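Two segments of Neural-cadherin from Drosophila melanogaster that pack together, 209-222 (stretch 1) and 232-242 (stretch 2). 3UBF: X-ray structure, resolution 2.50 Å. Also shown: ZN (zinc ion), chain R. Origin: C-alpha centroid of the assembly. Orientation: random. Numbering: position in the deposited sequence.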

# COMPACT_ATOMS: atom_id res chain seq x y z
N LYS A 209 -2.30 -22.58 -17.74
CA LYS A 209 -1.50 -21.52 -18.33
C LYS A 209 -2.37 -20.33 -18.71
O LYS A 209 -3.58 -20.47 -18.91
N ARG A 210 -1.74 -19.16 -18.79
CA ARG A 210 -2.39 -17.92 -19.21
C ARG A 210 -1.30 -17.04 -19.80
O ARG A 210 -0.12 -17.33 -19.65
N ALA A 211 -1.70 -15.95 -20.45
CA ALA A 211 -0.77 -15.10 -21.17
C ALA A 211 0.01 -14.19 -20.24
O ALA A 211 -0.43 -13.94 -19.12
N PRO A 212 1.16 -13.68 -20.70
CA PRO A 212 1.98 -12.81 -19.87
C PRO A 212 1.19 -11.59 -19.44
O PRO A 212 0.27 -11.18 -20.16
N GLN A 213 1.53 -11.06 -18.28
CA GLN A 213 0.94 -9.83 -17.79
C GLN A 213 2.05 -8.80 -17.60
O GLN A 213 3.08 -9.07 -16.96
N PHE A 214 1.81 -7.62 -18.16
CA PHE A 214 2.74 -6.52 -18.02
C PHE A 214 2.67 -5.98 -16.61
O PHE A 214 1.62 -6.06 -15.96
N TYR A 215 3.79 -5.45 -16.12
CA TYR A 215 3.87 -4.90 -14.76
C TYR A 215 3.15 -3.56 -14.61
O TYR A 215 2.91 -3.10 -13.50
N MET A 216 2.79 -2.95 -15.73
CA MET A 216 1.88 -1.79 -15.74
C MET A 216 0.80 -2.01 -16.81
O MET A 216 1.09 -2.56 -17.89
N PRO A 217 -0.45 -1.56 -16.54
CA PRO A 217 -1.51 -1.71 -17.53
C PRO A 217 -1.32 -0.80 -18.75
O PRO A 217 -1.87 -1.08 -19.82
N SER A 218 -0.56 0.28 -18.58
CA SER A 218 -0.08 1.08 -19.70
C SER A 218 1.22 1.79 -19.33
O SER A 218 1.53 1.97 -18.16
N TYR A 219 1.97 2.18 -20.34
CA TYR A 219 3.25 2.83 -20.11
C TYR A 219 3.29 4.17 -20.79
O TYR A 219 2.76 4.36 -21.88
N GLU A 220 3.97 5.10 -20.13
CA GLU A 220 4.01 6.49 -20.51
C GLU A 220 5.44 6.95 -20.25
O GLU A 220 5.98 6.73 -19.16
N ALA A 221 6.08 7.53 -21.25
CA ALA A 221 7.39 8.17 -21.03
C ALA A 221 7.36 9.59 -21.57
O ALA A 221 6.66 9.87 -22.54
N GLU A 222 8.12 10.46 -20.93
CA GLU A 222 8.25 11.84 -21.35
C GLU A 222 9.73 12.16 -21.50
O GLU A 222 10.47 12.12 -20.53
N ASP A 232 18.43 4.73 -23.06
CA ASP A 232 17.25 4.07 -22.51
C ASP A 232 16.19 5.10 -22.20
O ASP A 232 16.48 6.14 -21.62
N ILE A 233 14.96 4.80 -22.60
CA ILE A 233 13.84 5.70 -22.45
C ILE A 233 12.88 5.16 -21.39
O ILE A 233 12.41 5.89 -20.51
N ILE A 234 12.58 3.86 -21.48
CA ILE A 234 11.68 3.22 -20.55
C ILE A 234 11.94 1.72 -20.57
O ILE A 234 12.33 1.17 -21.60
N SER A 235 11.76 1.08 -19.41
CA SER A 235 11.86 -0.37 -19.31
C SER A 235 10.47 -0.95 -19.20
O SER A 235 9.68 -0.55 -18.35
N ILE A 236 10.19 -1.92 -20.05
CA ILE A 236 8.92 -2.61 -20.00
C ILE A 236 9.15 -4.05 -19.58
O ILE A 236 10.09 -4.71 -20.05
N LYS A 237 8.33 -4.53 -18.66
CA LYS A 237 8.47 -5.90 -18.21
C LYS A 237 7.12 -6.58 -18.12
O LYS A 237 6.14 -5.98 -17.67
N ALA A 238 7.09 -7.83 -18.56
CA ALA A 238 5.90 -8.66 -18.43
C ALA A 238 6.26 -9.89 -17.63
O ALA A 238 7.38 -10.39 -17.68
N LYS A 239 5.29 -10.36 -16.86
CA LYS A 239 5.49 -11.51 -16.03
C LYS A 239 5.02 -12.70 -16.83
O LYS A 239 3.93 -12.68 -17.41
N SER A 240 5.84 -13.74 -16.88
CA SER A 240 5.44 -14.98 -17.50
C SER A 240 4.98 -15.92 -16.40
O SER A 240 5.76 -16.27 -15.51
N PHE A 241 3.72 -16.32 -16.46
CA PHE A 241 3.17 -17.22 -15.45
C PHE A 241 3.68 -18.65 -15.55
O PHE A 241 3.58 -19.43 -14.59
N ALA A 242 4.24 -18.99 -16.71
CA ALA A 242 4.89 -20.28 -16.92
C ALA A 242 6.38 -20.15 -16.65
O ALA A 242 7.15 -21.08 -16.89

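What holds the two backbones close enough for side chains to interlock? Around Gln213 and Phe214 they run as an antiparallel pair: Gln213 N donates to Lys239 O (3.0 Å), Lys239 N to Gln213 O (2.6 Å), and Tyr215 N to Lys237 O (2.9 Å). Phe214 and Ala238 face each other at a non-hydrogen-bonded position, their CA atoms just 3.8 Å apart; as cross-strand partners they share one face of the sheet, while Gln213 and Lys239 share the other. Farther along, the strand that runs through Ala221 and strand 232-235 come within 7.3 Å, axis to axis, and side chains fill the gap.

How is the face carrying Phe214 filled? Its ring (chi1 m) stands beside Ala238, whose small methyl fits over one ring face, CB lying 4.0 Å from the ring centroid. Pro212 borders the same methyl, its CB 4.2 Å from Ala238 CB. Ile236 adds a branch to the Phe214 ring, with Ile236 CG2 3.4 Å from Phe214 CE2. The same isoleucine, chi1 m, lays CG1 over one face of the Tyr219 ring, 3.7 Å from its centroid, so one isoleucine packs against two aromatic rings that also touch each other.

What does Tyr219 meet where the strands separate? It points toward stretch 2 with chi1 m, and Ile234, chi1 t and also pointing across, brings CD1 to the ring edge, 4.0 Å from Tyr219 CD2. The tip of Ile234 also reaches Ala221, CD1 to CB 4.2 Å, while Ile233 CG2 approaches Ala221 CB at 3.9 Å; the short alanine leaves room for both isoleucines. At the hydroxyl end, Tyr219 OH lies 2.7 Å from water 2 O, which accepts from Lys237 N at 3.2 Å. Within stretch 1, Met216 N makes a weak hydrogen bond to Tyr219 OH (3.0 Å).

Which side chains close the other end and the border? Phe241, chi1 m, points toward stretch 1 and has more of its surface covered by the other stretch than any other residue here. Arg210 lays its aliphatic stem over one ring face, CD 3.9 Å from the centroid, whereas Ala211 O and Gln213 OE1 meet the ring edge, each 3.4 Å away, at Phe241 CD1 and Phe241 CZ respectively. Water 1 bridges the backbones nearby, donating to Arg210 O (2.9 Å) and accepting from Phe241 N (2.7 Å). Tyr215, chi1 m, leans its ring against two lysine stems: CE1 is 3.4 Å from Lys237 CE and 3.7 Å from Lys239 CB. Away from this packing, Asp232 OD2 binds the zinc ion ZN at 2.4 Å.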

# COMPACT_ATOMS: atom_id res chain seq x y z
CB LYS A 209 -0.71 -22.04 -19.55
CG LYS A 209 -1.59 -22.60 -20.67
CD LYS A 209 -0.78 -23.28 -21.76
CE LYS A 209 -1.68 -23.73 -22.90
NZ LYS A 209 -0.91 -24.09 -24.13
CB ARG A 210 -3.07 -17.23 -18.03
CG ARG A 210 -2.08 -16.57 -17.06
CD ARG A 210 -2.73 -16.03 -15.78
NE ARG A 210 -3.78 -15.08 -16.08
CZ ARG A 210 -4.84 -14.83 -15.31
NH1 ARG A 210 -5.75 -13.93 -15.69
NH2 ARG A 210 -4.97 -15.49 -14.15
CB ALA A 211 -1.52 -14.28 -22.22
CB PRO A 212 3.09 -12.34 -20.83
CG PRO A 212 3.08 -13.29 -21.94
CD PRO A 212 1.67 -13.75 -22.08
CB GLN A 213 0.21 -10.05 -16.48
CG GLN A 213 -0.51 -8.83 -15.94
CD GLN A 213 -1.20 -9.11 -14.62
OE1 GLN A 213 -0.85 -10.06 -13.92
NE2 GLN A 213 -2.17 -8.29 -14.27
CB PHE A 214 2.42 -5.44 -19.05
CG PHE A 214 2.92 -5.75 -20.43
CD1 PHE A 214 2.04 -6.20 -21.41
CD2 PHE A 214 4.27 -5.61 -20.76
CE1 PHE A 214 2.49 -6.50 -22.71
CE2 PHE A 214 4.74 -5.92 -22.06
CZ PHE A 214 3.84 -6.36 -23.04
CB TYR A 215 5.31 -4.85 -14.26
CG TYR A 215 5.70 -6.15 -13.59
CD1 TYR A 215 6.32 -7.17 -14.31
CD2 TYR A 215 5.38 -6.38 -12.25
CE1 TYR A 215 6.64 -8.37 -13.71
CE2 TYR A 215 5.70 -7.57 -11.64
CZ TYR A 215 6.33 -8.57 -12.38
OH TYR A 215 6.65 -9.78 -11.78
CB MET A 216 2.64 -0.50 -16.06
CG MET A 216 3.97 -0.37 -15.38
SD MET A 216 4.01 0.97 -14.23
CE MET A 216 3.44 2.31 -15.28
CB PRO A 217 -2.76 -1.33 -16.75
CG PRO A 217 -2.27 -0.36 -15.75
CD PRO A 217 -0.93 -0.86 -15.34
CB SER A 218 -1.13 2.09 -20.20
OG SER A 218 -1.39 3.11 -19.24
CB TYR A 219 4.39 1.95 -20.63
CG TYR A 219 4.57 0.68 -19.85
CD1 TYR A 219 3.82 -0.45 -20.15
CD2 TYR A 219 5.51 0.59 -18.83
CE1 TYR A 219 3.99 -1.63 -19.45
CE2 TYR A 219 5.69 -0.58 -18.13
CZ TYR A 219 4.91 -1.68 -18.44
OH TYR A 219 5.07 -2.85 -17.75
CB GLU A 220 3.02 7.26 -19.61
CG GLU A 220 2.01 8.13 -20.36
CD GLU A 220 0.56 8.01 -19.83
OE1 GLU A 220 0.29 8.47 -18.69
OE2 GLU A 220 -0.31 7.47 -20.57
CB ALA A 221 8.52 7.38 -21.67
CB GLU A 222 7.60 12.78 -20.33
CG GLU A 222 7.94 14.26 -20.56
CD GLU A 222 7.04 15.22 -19.81
OE1 GLU A 222 5.81 15.23 -20.07
OE2 GLU A 222 7.57 15.98 -18.97
CB ASP A 232 17.60 3.32 -21.23
CG ASP A 232 18.68 2.26 -21.43
OD1 ASP A 232 18.90 1.80 -22.57
OD2 ASP A 232 19.32 1.88 -20.42
CB ILE A 233 13.13 5.87 -23.81
CG1 ILE A 233 13.93 6.83 -24.68
CG2 ILE A 233 11.68 6.38 -23.67
CD1 ILE A 233 13.51 6.80 -26.11
CB ILE A 234 10.18 3.57 -20.86
CG1 ILE A 234 9.23 2.99 -19.80
CG2 ILE A 234 9.80 3.17 -22.28
CD1 ILE A 234 7.90 3.71 -19.70
CB SER A 235 12.68 -0.81 -18.10
OG SER A 235 14.04 -0.99 -18.45
CB ILE A 236 8.18 -2.48 -21.33
CG1 ILE A 236 7.63 -1.06 -21.45
CG2 ILE A 236 7.04 -3.45 -21.42
CD1 ILE A 236 7.81 -0.48 -22.80
CB LYS A 237 9.22 -5.97 -16.88
CG LYS A 237 9.95 -7.28 -16.69
CD LYS A 237 10.70 -7.34 -15.37
CE LYS A 237 9.97 -8.19 -14.35
NZ LYS A 237 10.88 -8.72 -13.29
CB ALA A 238 5.34 -9.01 -19.78
CB LYS A 239 4.67 -11.37 -14.75
CG LYS A 239 4.71 -12.57 -13.86
CD LYS A 239 3.85 -12.38 -12.66
CE LYS A 239 3.93 -13.60 -11.80
NZ LYS A 239 3.58 -13.27 -10.40
CB SER A 240 6.60 -15.60 -18.29
OG SER A 240 6.31 -16.94 -18.63
CB PHE A 241 1.65 -17.15 -15.44
CG PHE A 241 1.16 -15.79 -15.12
CD1 PHE A 241 0.89 -14.88 -16.14
CD2 PHE A 241 1.04 -15.38 -13.80
CE1 PHE A 241 0.47 -13.61 -15.85
CE2 PHE A 241 0.62 -14.10 -13.49
CZ PHE A 241 0.34 -13.22 -14.51
CB ALA A 242 4.65 -20.75 -18.34
ZN ZN R . 21.01 0.39 -21.18
O HOH W 1 2.48 -16.16 -18.90
O HOH W 2 7.34 -2.61 -16.30